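Local coordinates for chloroplast pentatricopeptide repeat protein 10 (Zea mays, PDB 4M59) that binds two similar intergenic RNA sequences in chloroplast transcripts and stabilises the messages by blocking exonucleases from either direction, at residues A[112-115]-A[116-120]; A[127-130]-A[131-134]. The protein carries 4 engineered substitutions. All coordinates share one frame; numbering follows the deposited sequence.

Interaction 1: residues A[112-115]-A[116-120]; sequences VLHA and LSRAG. With nucleotides of chain D.
His114 and Arg118, one turn apart, lie side by side and point the same way at the C-terminal end of helix 106-117, in the predicted second repeat of a pentatricopeptide protein, a fold built of helix-turn-helix units. Leu116 has its amide bonded to Val112 O over 2.7 Å, a good helical bond, whereas the last turn frays: Ser117 N makes weak bonds to Leu113 O and His114 O, and Arg118 N a weak one to His114 O at 3.0 Å. The CG of Leu116 rests 3.4 Å from Val112 O and packs on Val112 CG1 at 4.3 Å. Cys90 and Leu93 of helix 86-95 and Arg124 of helix 122-132 also touch Leu116, so a branched apolar chain suits this place between helices. Ala115 brings only a buried methyl, and its carbonyl O lies 4.0 Å from the CB of Ala119, which packs on Glu368 of the second subunit. His114 faces the RNA instead. Its CG stands anti to the backbone N (chi1 172°), which swings the imidazole out to U2 of chain D. The ribose C5' sits over the centre of one ring face, 3.4 Å above the plane, so the flat ring meets the sugar-phosphate backbone rather than a base. Within the protein, the ring of His86 packs against it at about 90°. With an alanine here the imidazole is gone, and the C5' of U2 and the ring of His86 would probably be left without this partner. The long chain of Arg118 bends at chi2 and chi3, its guanidinium plane 62° from the imidazole, and its CG lies 3.7 Å from His114 NE2.

Interaction 2: residues A[127-130]-A[131-134]; sequences ELFA and ELRR
Three successive i to i+4 bonds carry the helix across its last turn: Glu131 N to Glu127 O at 3.3 Å, Leu132 N to Leu128 O, the straightest at 160°, and Arg133 N to Phe129 O; Arg133 is then the first residue to leave helical angles. Phe129 and Arg133 form the main side-chain pair. The CE2 of the phenyl ring lies over one face of the guanidinium, toward its rim, 3.7 Å from NH1, with the two planes 39° apart. Arg133 gets there with CG wedged between its backbone N and carbonyl carbon (chi1 78°) and a bend at chi3, while its NH1 forms a salt bridge with Glu167. Arginine suits the spot because its stem can run by the carbonyl oxygens of Phe129 and Ala130 and its flat end meet the ring at CE2, while its charge finds a carboxylate. Leu132 CD2 approaches Phe129 CD1 at 4.3 Å, obliquely to the ring. The small Ala130 lets Arg134, bent at chi3, lie back along the helix; Ala130 O lies 3.9 Å above the plane of the Arg134 guanidinium, over its centre. Leu128 CD1 touches the extended Glu131 at OE2. Helix 122-132, of the same predicted repeat, packs against helices 106-117 and 141-151: Leu128 and Leu132 meet Tyr109 of the former, and Phe129 reaches Thr143 and Val147 of the latter, while Pro139 in the linker touches both Phe129 and Leu132.

In the fold
Along the chain the two contacts come in series, each confined to consecutive residues, so neither spans a long loop and they neither nest nor cross. Interaction 1 ends helix 106-117; after a short turn the chain enters helix 122-132, whose last turn holds interaction 2. Their centres are 14 Å apart, and they meet across the helix pair: Val112 CG1 lies 3.7 Å from Leu128 CD2, and Leu113 CD1 packs on Phe129 CD1. Leu113 and Phe129 also share Val147, linking the helix pair to helix 141-151, which falls in the next predicted repeat. Leu116 completes the seam, its CD1 packing on Leu128 CD2.

Interaction 1: residues A[112-115]-A[116-120]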
loop_
_atom_site.group_PDB
_atom_site.type_symbol
_atom_site.label_atom_id
_atom_site.label_comp_id
_atom_site.label_asym_id
_atom_site.label_seq_id
_atom_site.Cartn_x
_atom_site.Cartn_y
_atom_site.Cartn_z
ATOM N N VAL A 112 -25.224 22.238 13.777
ATOM C CA VAL A 112 -25.464 20.988 14.465
ATOM C C VAL A 112 -25.999 19.968 13.503
ATOM O O VAL A 112 -25.651 18.804 13.552
ATOM C CB VAL A 112 -26.473 21.209 15.580
ATOM C CG1 VAL A 112 -26.839 19.916 16.237
ATOM C CG2 VAL A 112 -25.909 22.158 16.582
ATOM N N LEU A 113 -26.866 20.420 12.620
ATOM C CA LEU A 113 -27.449 19.569 11.612
ATOM C C LEU A 113 -26.375 18.956 10.766
ATOM O O LEU A 113 -26.424 17.786 10.442
ATOM C CB LEU A 113 -28.360 20.392 10.723
ATOM C CG LEU A 113 -29.787 20.539 11.208
ATOM C CD1 LEU A 113 -30.524 21.434 10.288
ATOM C CD2 LEU A 113 -30.417 19.198 11.215
ATOM N N HIS A 114 -25.401 19.763 10.408
ATOM C CA HIS A 114 -24.323 19.280 9.600
ATOM C C HIS A 114 -23.500 18.314 10.401
ATOM O O HIS A 114 -22.955 17.371 9.869
ATOM C CB HIS A 114 -23.454 20.428 9.151
ATOM C CG HIS A 114 -22.213 19.995 8.457
ATOM N ND1 HIS A 114 -20.960 20.377 8.868
ATOM C CD2 HIS A 114 -22.035 19.199 7.378
ATOM C CE1 HIS A 114 -20.058 19.840 8.073
ATOM N NE2 HIS A 114 -20.683 19.122 7.160
ATOM N N ALA A 115 -23.424 18.561 11.699
ATOM C CA ALA A 115 -22.674 17.693 12.580
ATOM C C ALA A 115 -23.365 16.361 12.733
ATOM O O ALA A 115 -22.725 15.335 12.868
ATOM C CB ALA A 115 -22.508 18.345 13.920
ATOM N N LEU A 116 -24.686 16.381 12.709
ATOM C CA LEU A 116 -25.457 15.162 12.790
ATOM C C LEU A 116 -25.402 14.420 11.485
ATOM O O LEU A 116 -25.594 13.217 11.437
ATOM C CB LEU A 116 -26.901 15.480 13.110
ATOM C CG LEU A 116 -27.184 15.981 14.508
ATOM C CD1 LEU A 116 -28.639 16.276 14.615
ATOM C CD2 LEU A 116 -26.811 14.897 15.443
ATOM N N SER A 117 -25.153 15.150 10.418
ATOM C CA SER A 117 -25.126 14.572 9.101
ATOM C C SER A 117 -23.818 13.857 8.899
ATOM O O SER A 117 -23.741 12.883 8.173
ATOM C CB SER A 117 -25.297 15.669 8.057
ATOM O OG SER A 117 -25.510 15.133 6.773
ATOM N N ARG A 118 -22.771 14.367 9.543
ATOM C CA ARG A 118 -21.425 13.837 9.372
ATOM C C ARG A 118 -21.180 12.602 10.229
ATOM O O ARG A 118 -20.072 12.070 10.254
ATOM C CB ARG A 118 -20.389 14.909 9.707
ATOM C CG ARG A 118 -20.004 15.789 8.533
ATOM C CD ARG A 118 -18.497 15.904 8.401
ATOM N NE ARG A 118 -18.046 15.619 7.043
ATOM C CZ ARG A 118 -17.115 14.721 6.738
ATOM N NH1 ARG A 118 -16.766 14.528 5.475
ATOM N NH2 ARG A 118 -16.536 14.015 7.699
ATOM N N ALA A 119 -22.212 12.147 10.927
ATOM C CA ALA A 119 -22.068 11.005 11.796
ATOM C C ALA A 119 -23.074 9.958 11.389
ATOM O O ALA A 119 -23.186 8.910 12.003
ATOM C CB ALA A 119 -22.281 11.424 13.203
ATOM N N GLY A 120 -23.810 10.260 10.335
ATOM C CA GLY A 120 -24.775 9.337 9.795
ATOM C C GLY A 120 -26.033 9.380 10.596
ATOM O O GLY A 120 -26.928 8.579 10.407
ATOM P P U D 2 -18.923 23.941 6.322
ATOM O OP1 U D 2 -18.103 22.709 6.462
ATOM O OP2 U D 2 -18.348 25.129 5.648
ATOM O "O5'" U D 2 -20.266 23.538 5.565
ATOM C "C5'" U D 2 -21.128 22.534 6.082
ATOM C "C4'" U D 2 -22.201 22.173 5.087
ATOM O "O4'" U D 2 -22.996 23.343 4.775
ATOM C "C3'" U D 2 -21.700 21.692 3.732
ATOM O "O3'" U D 2 -21.335 20.322 3.749
ATOM C "C2'" U D 2 -22.862 22.022 2.800
ATOM O "O2'" U D 2 -23.873 21.027 2.879
ATOM C "C1'" U D 2 -23.401 23.313 3.422
ATOM N N1 U D 2 -22.892 24.533 2.751
ATOM C C2 U D 2 -23.684 25.132 1.786
ATOM O O2 U D 2 -24.775 24.701 1.457
ATOM N N3 U D 2 -23.156 26.263 1.207
ATOM C C4 U D 2 -21.942 26.844 1.495
ATOM O O4 U D 2 -21.595 27.861 0.894
ATOM C C5 U D 2 -21.182 26.172 2.499
ATOM C C6 U D 2 -21.670 25.072 3.082
#

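Interaction 2: residues A[127-130]-A[131-134]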
loop_
_atom_site.group_PDB
_atom_site.type_symbol
_atom_site.label_atom_id
_atom_site.label_comp_id
_atom_site.label_asym_id
_atom_site.label_seq_id
_atom_site.Cartn_x
_atom_site.Cartn_y
_atom_site.Cartn_z
ATOM N N GLU A 127 -35.266 15.311 12.750
ATOM C CA GLU A 127 -36.063 15.572 13.938
ATOM C C GLU A 127 -35.704 16.915 14.560
ATOM O O GLU A 127 -36.532 17.554 15.203
ATOM C CB GLU A 127 -35.886 14.447 14.960
ATOM C CG GLU A 127 -36.543 13.141 14.552
ATOM C CD GLU A 127 -36.120 11.979 15.423
ATOM O OE1 GLU A 127 -35.184 12.147 16.231
ATOM O OE2 GLU A 127 -36.726 10.895 15.301
ATOM N N LEU A 128 -34.460 17.342 14.357
ATOM C CA LEU A 128 -34.011 18.634 14.854
ATOM C C LEU A 128 -34.471 19.740 13.920
ATOM O O LEU A 128 -34.797 20.842 14.357
ATOM C CB LEU A 128 -32.491 18.659 14.995
ATOM C CG LEU A 128 -31.907 19.970 15.519
ATOM C CD1 LEU A 128 -32.188 20.125 17.006
ATOM C CD2 LEU A 128 -30.415 20.051 15.238
ATOM N N PHE A 129 -34.492 19.439 12.627
ATOM C CA PHE A 129 -34.978 20.362 11.642
ATOM C C PHE A 129 -36.434 20.620 11.934
ATOM O O PHE A 129 -36.889 21.747 11.881
ATOM C CB PHE A 129 -34.811 19.738 10.266
ATOM C CG PHE A 129 -35.054 20.673 9.137
ATOM C CD1 PHE A 129 -34.377 21.856 9.042
ATOM C CD2 PHE A 129 -35.946 20.356 8.153
ATOM C CE1 PHE A 129 -34.603 22.699 8.019
ATOM C CE2 PHE A 129 -36.165 21.200 7.129
ATOM C CZ PHE A 129 -35.497 22.370 7.063
ATOM N N ALA A 130 -37.170 19.556 12.238
ATOM C CA ALA A 130 -38.590 19.670 12.541
ATOM C C ALA A 130 -38.821 20.589 13.734
ATOM O O ALA A 130 -39.744 21.399 13.736
ATOM C CB ALA A 130 -39.187 18.298 12.800
ATOM N N GLU A 131 -37.971 20.458 14.744
ATOM C CA GLU A 131 -38.054 21.297 15.932
ATOM C C GLU A 131 -37.680 22.732 15.588
ATOM O O GLU A 131 -38.353 23.676 15.998
ATOM C CB GLU A 131 -37.124 20.766 17.023
ATOM C CG GLU A 131 -37.751 20.716 18.406
ATOM C CD GLU A 131 -36.816 20.123 19.443
ATOM O OE1 GLU A 131 -37.308 19.657 20.490
ATOM O OE2 GLU A 131 -35.590 20.123 19.209
ATOM N N LEU A 132 -36.600 22.887 14.832
ATOM C CA LEU A 132 -36.115 24.203 14.438
ATOM C C LEU A 132 -37.210 25.026 13.771
ATOM O O LEU A 132 -37.284 26.239 13.956
ATOM C CB LEU A 132 -34.917 24.066 13.497
ATOM C CG LEU A 132 -34.632 25.243 12.566
ATOM C CD1 LEU A 132 -33.206 25.170 12.047
ATOM C CD2 LEU A 132 -35.620 25.266 11.413
ATOM N N ARG A 133 -38.060 24.361 12.996
ATOM C CA ARG A 133 -39.133 25.050 12.290
ATOM C C ARG A 133 -40.445 24.922 13.047
ATOM O O ARG A 133 -41.500 25.311 12.550
ATOM C CB ARG A 133 -39.276 24.511 10.868
ATOM C CG ARG A 133 -39.990 23.176 10.771
ATOM C CD ARG A 133 -39.728 22.511 9.429
ATOM N NE ARG A 133 -39.610 23.486 8.350
ATOM C CZ ARG A 133 -39.656 23.181 7.058
ATOM N NH1 ARG A 133 -39.817 21.922 6.680
ATOM N NH2 ARG A 133 -39.541 24.136 6.146
ATOM N N ARG A 134 -40.375 24.376 14.256
ATOM C CA ARG A 134 -41.539 24.281 15.106
ATOM C C ARG A 134 -41.429 25.406 16.079
ATOM O O ARG A 134 -42.355 25.715 16.801
ATOM C CB ARG A 134 -41.518 22.966 15.844
ATOM C CG ARG A 134 -42.787 22.627 16.537
ATOM C CD ARG A 134 -42.871 21.145 16.709
ATOM N NE ARG A 134 -41.603 20.597 17.171
ATOM C CZ ARG A 134 -41.132 19.420 16.790
ATOM N NH1 ARG A 134 -41.814 18.677 15.940
ATOM N NH2 ARG A 134 -39.977 18.995 17.250
#